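PDB 5I4A: protein argonaute from Marinitoga piezophila, which uses short guide RNAs with a 5'-hydroxyl end to bind complementary single-stranded DNA or RNA and cleave the target. Local coordinates for residues 373-378 against 391-396; 397-402 against 636-641. One frame throughout, in Å; residues are numbered along the deposited sequence.

Contact 1: residues 373-378 against 391-396; sequences VMAIVL and RNFPDN
F393 has an unusual chi1 of -142°, and at this angle the outer end of its ring lies against A375 and V377. On V377, CG1 lies anti to the backbone N (chi1 -179°), which leaves CG2 beside that N as the branch that meets the ring. The direct side-chain contact is small and apolar. A375 CB comes in at the ring edge, near its plane, 3.4 Å from F393 CE2. V377 CG2 approaches obliquely and lies 3.5 Å from F393 CZ. The two methyls thus share the far end of one ring. P394 follows directly in the chain and puts its CD over one face of the same ring, offset toward the rim. No direct hydrogen bond joins the segments. One water links their ends: it accepts from V373 N at 3.0 Å and donates to N396 O at 2.6 Å. F393 is the first residue to leave helical geometry after helix 387-392, in the beta-alpha-beta unit of the Mid domain. Its ring also packs edge-to-face with F301 and touches L399. It therefore packs, just past the helix, against residues of strands 295-302, 374-379 and 398-403 of the parallel sheet.

Contact 2: residues 397-402 against 636-641; sequences LILQPI and WKLYIP. With nucleotides of chain B.
The backbones of L399 and L638 come closest, 6.8 Å apart at their CA atoms, with no direct hydrogen bond between the segments. Here a parallel strand of the Mid domain, 398-403, meets the C-terminal loop of the PIWI domain, which has the RNase H fold. L638 carries the contact through one methyl, CD2. L638 CD2 lies 3.7 Å from L399 CD2 and 3.9 Å from P401 CG. L399 has CG anti to its own N (chi1 -179°), and this turns the leucine branch toward that methyl. V390 of helix 387-392 also touches both leucines. Beside the apolar contact, one water donates to both L399 O and K637 O and ties the two backbones together. W636 O accepts from Y639 N and I640 N, which holds the turn that presents L638. The guide RNA lies beside the same patch. I402 CG1 is 3.3 Å from OP2 of A2 of chain B, and P401 O lies 3.6 Å from C4' of U1 of chain B. Y639 meets the first nucleotide with its ring edge. Y639 OH is hydrogen-bonded to E635 OE1 and sits 3.2 Å from C5 of U1 of chain B, while Y639 CE1 is 3.4 Å from O5' of the same nucleotide.

Contact 1 closes before contact 2 opens along the chain, and their centres are about 8 Å apart. They share the parallel sheet of the Mid domain, where strands 374-379 and 398-403 are neighbours. Probable backbone hydrogen bonds join them: A375 N to I398 O at 2.8 Å and A375 O to Q400 N at 2.9 Å. Contact 1 stays inside the Mid domain and joins its sheet to the residue just after helix 387-392. Contact 2 sets the neighbouring strand against a PIWI loop more than 230 residues later in the chain. Apolar packing thus runs from F393 through V377 and L399 to L638, at a Mid-PIWI boundary beside the 5' end of the guide RNA.

Contact 1: residues 373-378 against 391-396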
loop_
_atom_site.group_PDB
_atom_site.type_symbol
_atom_site.label_atom_id
_atom_site.label_comp_id
_atom_site.label_asym_id
_atom_site.label_seq_id
_atom_site.Cartn_x
_atom_site.Cartn_y
_atom_site.Cartn_z
ATOM N N VAL A 373 -4.873 26.256 -17.060
ATOM C CA VAL A 373 -3.755 26.328 -17.993
ATOM C C VAL A 373 -2.688 25.356 -17.517
ATOM O O VAL A 373 -2.226 25.444 -16.371
ATOM C CB VAL A 373 -3.182 27.753 -18.113
ATOM C CG1 VAL A 373 -1.923 27.746 -18.978
ATOM C CG2 VAL A 373 -4.223 28.689 -18.706
ATOM N N MET A 374 -2.306 24.434 -18.392
ATOM C CA MET A 374 -1.289 23.446 -18.073
ATOM C C MET A 374 0.101 24.052 -18.211
ATOM O O MET A 374 0.393 24.763 -19.175
ATOM C CB MET A 374 -1.415 22.239 -18.999
ATOM C CG MET A 374 -2.799 21.626 -19.019
ATOM S SD MET A 374 -3.217 20.916 -17.422
ATOM C CE MET A 374 -4.975 20.700 -17.614
ATOM N N ALA A 375 0.961 23.761 -17.245
ATOM C CA ALA A 375 2.366 24.136 -17.322
ATOM C C ALA A 375 3.144 22.884 -17.712
ATOM O O ALA A 375 3.407 22.014 -16.879
ATOM C CB ALA A 375 2.853 24.723 -16.005
ATOM N N ILE A 376 3.495 22.790 -18.993
ATOM C CA ILE A 376 4.330 21.699 -19.497
ATOM C C ILE A 376 5.768 22.012 -19.094
ATOM O O ILE A 376 6.441 22.840 -19.717
ATOM C CB ILE A 376 4.183 21.523 -21.010
ATOM C CG1 ILE A 376 2.742 21.121 -21.351
ATOM C CG2 ILE A 376 5.166 20.478 -21.523
ATOM C CD1 ILE A 376 2.384 21.283 -22.813
ATOM N N VAL A 377 6.239 21.354 -18.045
ATOM C CA VAL A 377 7.534 21.638 -17.441
ATOM C C VAL A 377 8.464 20.488 -17.793
ATOM O O VAL A 377 8.238 19.346 -17.371
ATOM C CB VAL A 377 7.420 21.814 -15.922
ATOM C CG1 VAL A 377 8.780 22.124 -15.315
ATOM C CG2 VAL A 377 6.412 22.908 -15.605
ATOM N N LEU A 378 9.498 20.780 -18.575
ATOM C CA LEU A 378 10.423 19.751 -19.026
ATOM C C LEU A 378 11.484 19.508 -17.960
ATOM O O LEU A 378 12.225 20.427 -17.588
ATOM C CB LEU A 378 11.070 20.153 -20.351
ATOM C CG LEU A 378 10.225 19.976 -21.613
ATOM C CD1 LEU A 378 9.195 21.090 -21.763
ATOM C CD2 LEU A 378 11.125 19.895 -22.838
ATOM N N ARG A 391 6.071 23.210 -4.657
ATOM C CA ARG A 391 5.904 24.202 -3.598
ATOM C C ARG A 391 6.089 25.623 -4.118
ATOM O O ARG A 391 5.366 26.538 -3.708
ATOM C CB ARG A 391 6.894 23.890 -2.475
ATOM C CG ARG A 391 6.962 24.855 -1.310
ATOM C CD ARG A 391 7.722 24.165 -0.181
ATOM N NE ARG A 391 8.341 25.076 0.772
ATOM C CZ ARG A 391 8.951 24.680 1.886
ATOM N NH1 ARG A 391 9.013 23.388 2.187
ATOM N NH2 ARG A 391 9.495 25.572 2.702
ATOM N N ASN A 392 7.041 25.827 -5.028
ATOM C CA ASN A 392 7.392 27.161 -5.496
ATOM C C ASN A 392 6.687 27.555 -6.784
ATOM O O ASN A 392 6.759 28.724 -7.180
ATOM C CB ASN A 392 8.905 27.260 -5.698
ATOM C CG ASN A 392 9.676 26.861 -4.461
ATOM O OD1 ASN A 392 9.247 27.129 -3.340
ATOM N ND2 ASN A 392 10.815 26.206 -4.657
ATOM N N PHE A 393 6.010 26.620 -7.442
ATOM C CA PHE A 393 5.389 26.914 -8.718
ATOM C C PHE A 393 4.188 27.839 -8.531
ATOM O O PHE A 393 3.510 27.785 -7.501
ATOM C CB PHE A 393 4.951 25.626 -9.402
ATOM C CG PHE A 393 5.147 25.644 -10.880
ATOM C CD1 PHE A 393 6.420 25.584 -11.422
ATOM C CD2 PHE A 393 4.062 25.728 -11.731
ATOM C CE1 PHE A 393 6.604 25.606 -12.786
ATOM C CE2 PHE A 393 4.241 25.755 -13.090
ATOM C CZ PHE A 393 5.513 25.691 -13.621
ATOM N N PRO A 394 3.916 28.709 -9.506
ATOM C CA PRO A 394 2.738 29.581 -9.407
ATOM C C PRO A 394 1.467 28.760 -9.251
ATOM O O PRO A 394 1.245 27.782 -9.969
ATOM C CB PRO A 394 2.760 30.358 -10.729
ATOM C CG PRO A 394 4.184 30.314 -11.176
ATOM C CD PRO A 394 4.717 28.992 -10.711
ATOM N N ASP A 395 0.628 29.166 -8.298
ATOM C CA ASP A 395 -0.546 28.382 -7.943
ATOM C C ASP A 395 -1.676 28.510 -8.953
ATOM O O ASP A 395 -2.605 27.697 -8.925
ATOM C CB ASP A 395 -1.047 28.788 -6.555
ATOM C CG ASP A 395 -0.031 28.505 -5.468
ATOM O OD1 ASP A 395 0.687 27.488 -5.571
ATOM O OD2 ASP A 395 0.056 29.303 -4.512
ATOM N N ASN A 396 -1.625 29.498 -9.842
ATOM C CA ASN A 396 -2.650 29.625 -10.869
ATOM C C ASN A 396 -2.380 28.747 -12.084
ATOM O O ASN A 396 -3.152 28.794 -13.047
ATOM C CB ASN A 396 -2.788 31.090 -11.298
ATOM C CG ASN A 396 -1.482 31.686 -11.782
ATOM O OD1 ASN A 396 -0.405 31.321 -11.312
ATOM N ND2 ASN A 396 -1.572 32.613 -12.730
HETATM O O HOH W 1 -4.548 26.915 -14.117
#

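Contact 2: residues 397-402 against 636-641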
loop_
_atom_site.group_PDB
_atom_site.type_symbol
_atom_site.label_atom_id
_atom_site.label_comp_id
_atom_site.label_asym_id
_atom_site.label_seq_id
_atom_site.Cartn_x
_atom_site.Cartn_y
_atom_site.Cartn_z
ATOM N N LEU A 397 -1.320 27.944 -12.062
ATOM C CA LEU A 397 -0.998 27.030 -13.147
ATOM C C LEU A 397 -1.132 25.587 -12.679
ATOM O O LEU A 397 -0.866 25.264 -11.519
ATOM C CB LEU A 397 0.424 27.264 -13.666
ATOM C CG LEU A 397 0.751 28.661 -14.196
ATOM C CD1 LEU A 397 2.225 28.760 -14.548
ATOM C CD2 LEU A 397 -0.111 28.990 -15.402
ATOM N N ILE A 398 -1.546 24.722 -13.602
ATOM C CA ILE A 398 -1.674 23.293 -13.341
ATOM C C ILE A 398 -0.345 22.653 -13.733
ATOM O O ILE A 398 -0.046 22.486 -14.918
ATOM C CB ILE A 398 -2.848 22.681 -14.110
ATOM C CG1 ILE A 398 -4.155 23.383 -13.733
ATOM C CG2 ILE A 398 -2.951 21.186 -13.827
ATOM C CD1 ILE A 398 -5.355 22.918 -14.536
ATOM N N LEU A 399 0.450 22.296 -12.732
ATOM C CA LEU A 399 1.794 21.783 -12.963
ATOM C C LEU A 399 1.728 20.418 -13.642
ATOM O O LEU A 399 1.118 19.481 -13.115
ATOM C CB LEU A 399 2.545 21.702 -11.636
ATOM C CG LEU A 399 3.992 21.213 -11.619
ATOM C CD1 LEU A 399 4.803 21.948 -12.656
ATOM C CD2 LEU A 399 4.587 21.418 -10.238
ATOM N N GLN A 400 2.355 20.306 -14.814
ATOM C CA GLN A 400 2.339 19.080 -15.612
ATOM C C GLN A 400 3.752 18.759 -16.078
ATOM O O GLN A 400 4.099 18.978 -17.247
ATOM C CB GLN A 400 1.387 19.208 -16.804
ATOM C CG GLN A 400 -0.093 19.282 -16.429
ATOM C CD GLN A 400 -0.636 17.961 -15.902
ATOM O OE1 GLN A 400 0.051 16.940 -15.930
ATOM N NE2 GLN A 400 -1.873 17.978 -15.420
ATOM N N PRO A 401 4.589 18.213 -15.199
ATOM C CA PRO A 401 5.973 17.917 -15.584
ATOM C C PRO A 401 6.057 16.693 -16.482
ATOM O O PRO A 401 5.200 15.807 -16.458
ATOM C CB PRO A 401 6.677 17.668 -14.244
ATOM C CG PRO A 401 5.663 18.036 -13.165
ATOM C CD PRO A 401 4.322 17.865 -13.796
ATOM N N ILE A 402 7.119 16.653 -17.284
ATOM C CA ILE A 402 7.384 15.509 -18.153
ATOM C C ILE A 402 8.885 15.422 -18.397
ATOM O O ILE A 402 9.564 16.441 -18.550
ATOM C CB ILE A 402 6.591 15.600 -19.477
ATOM C CG1 ILE A 402 6.864 14.370 -20.351
ATOM C CG2 ILE A 402 6.916 16.891 -20.224
ATOM C CD1 ILE A 402 5.956 14.252 -21.554
ATOM N N TRP A 636 2.093 14.948 -4.020
ATOM C CA TRP A 636 0.805 14.363 -4.378
ATOM C C TRP A 636 -0.008 15.268 -5.293
ATOM O O TRP A 636 -0.912 14.781 -5.981
ATOM C CB TRP A 636 -0.000 14.036 -3.118
ATOM C CG TRP A 636 -0.380 15.235 -2.292
ATOM C CD1 TRP A 636 0.254 15.696 -1.174
ATOM C CD2 TRP A 636 -1.491 16.118 -2.513
ATOM N NE1 TRP A 636 -0.389 16.810 -0.688
ATOM C CE2 TRP A 636 -1.464 17.087 -1.490
ATOM C CE3 TRP A 636 -2.507 16.180 -3.474
ATOM C CZ2 TRP A 636 -2.409 18.108 -1.404
ATOM C CZ3 TRP A 636 -3.444 17.194 -3.386
ATOM C CH2 TRP A 636 -3.389 18.143 -2.358
ATOM N N LYS A 637 0.287 16.571 -5.312
ATOM C CA LYS A 637 -0.421 17.481 -6.203
ATOM C C LYS A 637 -0.163 17.164 -7.669
ATOM O O LYS A 637 -0.934 17.600 -8.531
ATOM C CB LYS A 637 -0.024 18.930 -5.910
ATOM C CG LYS A 637 -0.795 19.595 -4.776
ATOM C CD LYS A 637 -0.559 21.103 -4.787
ATOM C CE LYS A 637 -1.626 21.853 -3.999
ATOM N NZ LYS A 637 -1.412 21.782 -2.528
ATOM N N LEU A 638 0.904 16.424 -7.969
ATOM C CA LEU A 638 1.189 16.012 -9.337
ATOM C C LEU A 638 0.282 14.888 -9.812
ATOM O O LEU A 638 0.164 14.673 -11.021
ATOM C CB LEU A 638 2.644 15.556 -9.460
ATOM C CG LEU A 638 3.721 16.548 -9.029
ATOM C CD1 LEU A 638 5.101 15.918 -9.152
ATOM C CD2 LEU A 638 3.626 17.822 -9.854
ATOM N N TYR A 639 -0.348 14.162 -8.892
ATOM C CA TYR A 639 -1.135 12.989 -9.238
ATOM C C TYR A 639 -2.618 13.154 -8.965
ATOM O O TYR A 639 -3.437 12.562 -9.679
ATOM C CB TYR A 639 -0.629 11.764 -8.462
ATOM C CG TYR A 639 0.877 11.690 -8.328
ATOM C CD1 TYR A 639 1.694 11.644 -9.452
ATOM C CD2 TYR A 639 1.483 11.639 -7.077
ATOM C CE1 TYR A 639 3.070 11.566 -9.335
ATOM C CE2 TYR A 639 2.860 11.563 -6.949
ATOM C CZ TYR A 639 3.649 11.526 -8.085
ATOM O OH TYR A 639 5.017 11.448 -7.967
ATOM N N ILE A 640 -2.979 13.936 -7.956
ATOM C CA ILE A 640 -4.346 14.068 -7.468
ATOM C C ILE A 640 -4.862 15.438 -7.903
ATOM O O ILE A 640 -4.343 16.465 -7.444
ATOM C CB ILE A 640 -4.404 13.909 -5.941
ATOM C CG1 ILE A 640 -3.761 12.587 -5.511
ATOM C CG2 ILE A 640 -5.830 14.010 -5.433
ATOM C CD1 ILE A 640 -4.352 11.362 -6.168
ATOM N N PRO A 641 -5.866 15.509 -8.782
ATOM C CA PRO A 641 -6.401 16.816 -9.181
ATOM C C PRO A 641 -7.314 17.413 -8.120
ATOM O O PRO A 641 -8.516 17.134 -8.094
ATOM C CB PRO A 641 -7.165 16.502 -10.472
ATOM C CG PRO A 641 -7.568 15.069 -10.326
ATOM C CD PRO A 641 -6.488 14.395 -9.521
ATOM P P A B 2 7.249 11.539 -16.807
ATOM O OP1 A B 2 7.772 10.223 -16.373
ATOM O OP2 A B 2 7.787 12.181 -18.032
ATOM O "O5'" A B 2 5.675 11.370 -16.980
ATOM C "C5'" A B 2 4.838 12.474 -17.294
ATOM C "C4'" A B 2 3.458 12.002 -17.664
ATOM O "O4'" A B 2 3.519 11.315 -18.943
ATOM C "C3'" A B 2 2.849 10.979 -16.718
ATOM O "O3'" A B 2 2.232 11.564 -15.585
ATOM C "C2'" A B 2 1.896 10.211 -17.620
ATOM O "O2'" A B 2 0.705 10.948 -17.849
ATOM C "C1'" A B 2 2.697 10.170 -18.918
ATOM N N9 A B 2 3.576 8.987 -18.977
ATOM C C8 A B 2 4.938 8.949 -18.820
ATOM N N7 A B 2 5.454 7.747 -18.923
ATOM C C5 A B 2 4.348 6.939 -19.162
ATOM C C6 A B 2 4.212 5.555 -19.364
ATOM N N6 A B 2 5.240 4.700 -19.359
ATOM N N1 A B 2 2.967 5.071 -19.572
ATOM C C2 A B 2 1.937 5.925 -19.579
ATOM N N3 A B 2 1.946 7.245 -19.398
ATOM C C4 A B 2 3.191 7.691 -19.196
ATOM O "O5'" U B 1 4.725 12.476 -12.197
ATOM C "C5'" U B 1 4.858 13.575 -13.092
ATOM C "C4'" U B 1 6.222 13.613 -13.740
ATOM O "O4'" U B 1 7.213 13.981 -12.745
ATOM C "C3'" U B 1 6.693 12.298 -14.359
ATOM O "O3'" U B 1 7.401 12.554 -15.571
ATOM C "C2'" U B 1 7.648 11.737 -13.309
ATOM O "O2'" U B 1 8.662 10.903 -13.832
ATOM C "C1'" U B 1 8.234 13.004 -12.690
ATOM N N1 U B 1 8.605 12.829 -11.280
ATOM C C2 U B 1 9.899 13.094 -10.871
ATOM O O2 U B 1 10.772 13.480 -11.631
ATOM N N3 U B 1 10.131 12.890 -9.531
ATOM C C4 U B 1 9.217 12.454 -8.586
ATOM O O4 U B 1 9.564 12.316 -7.414
ATOM C C5 U B 1 7.905 12.201 -9.093
ATOM C C6 U B 1 7.656 12.391 -10.390
HETATM O O HOH W 2 -0.185 19.722 -10.712
#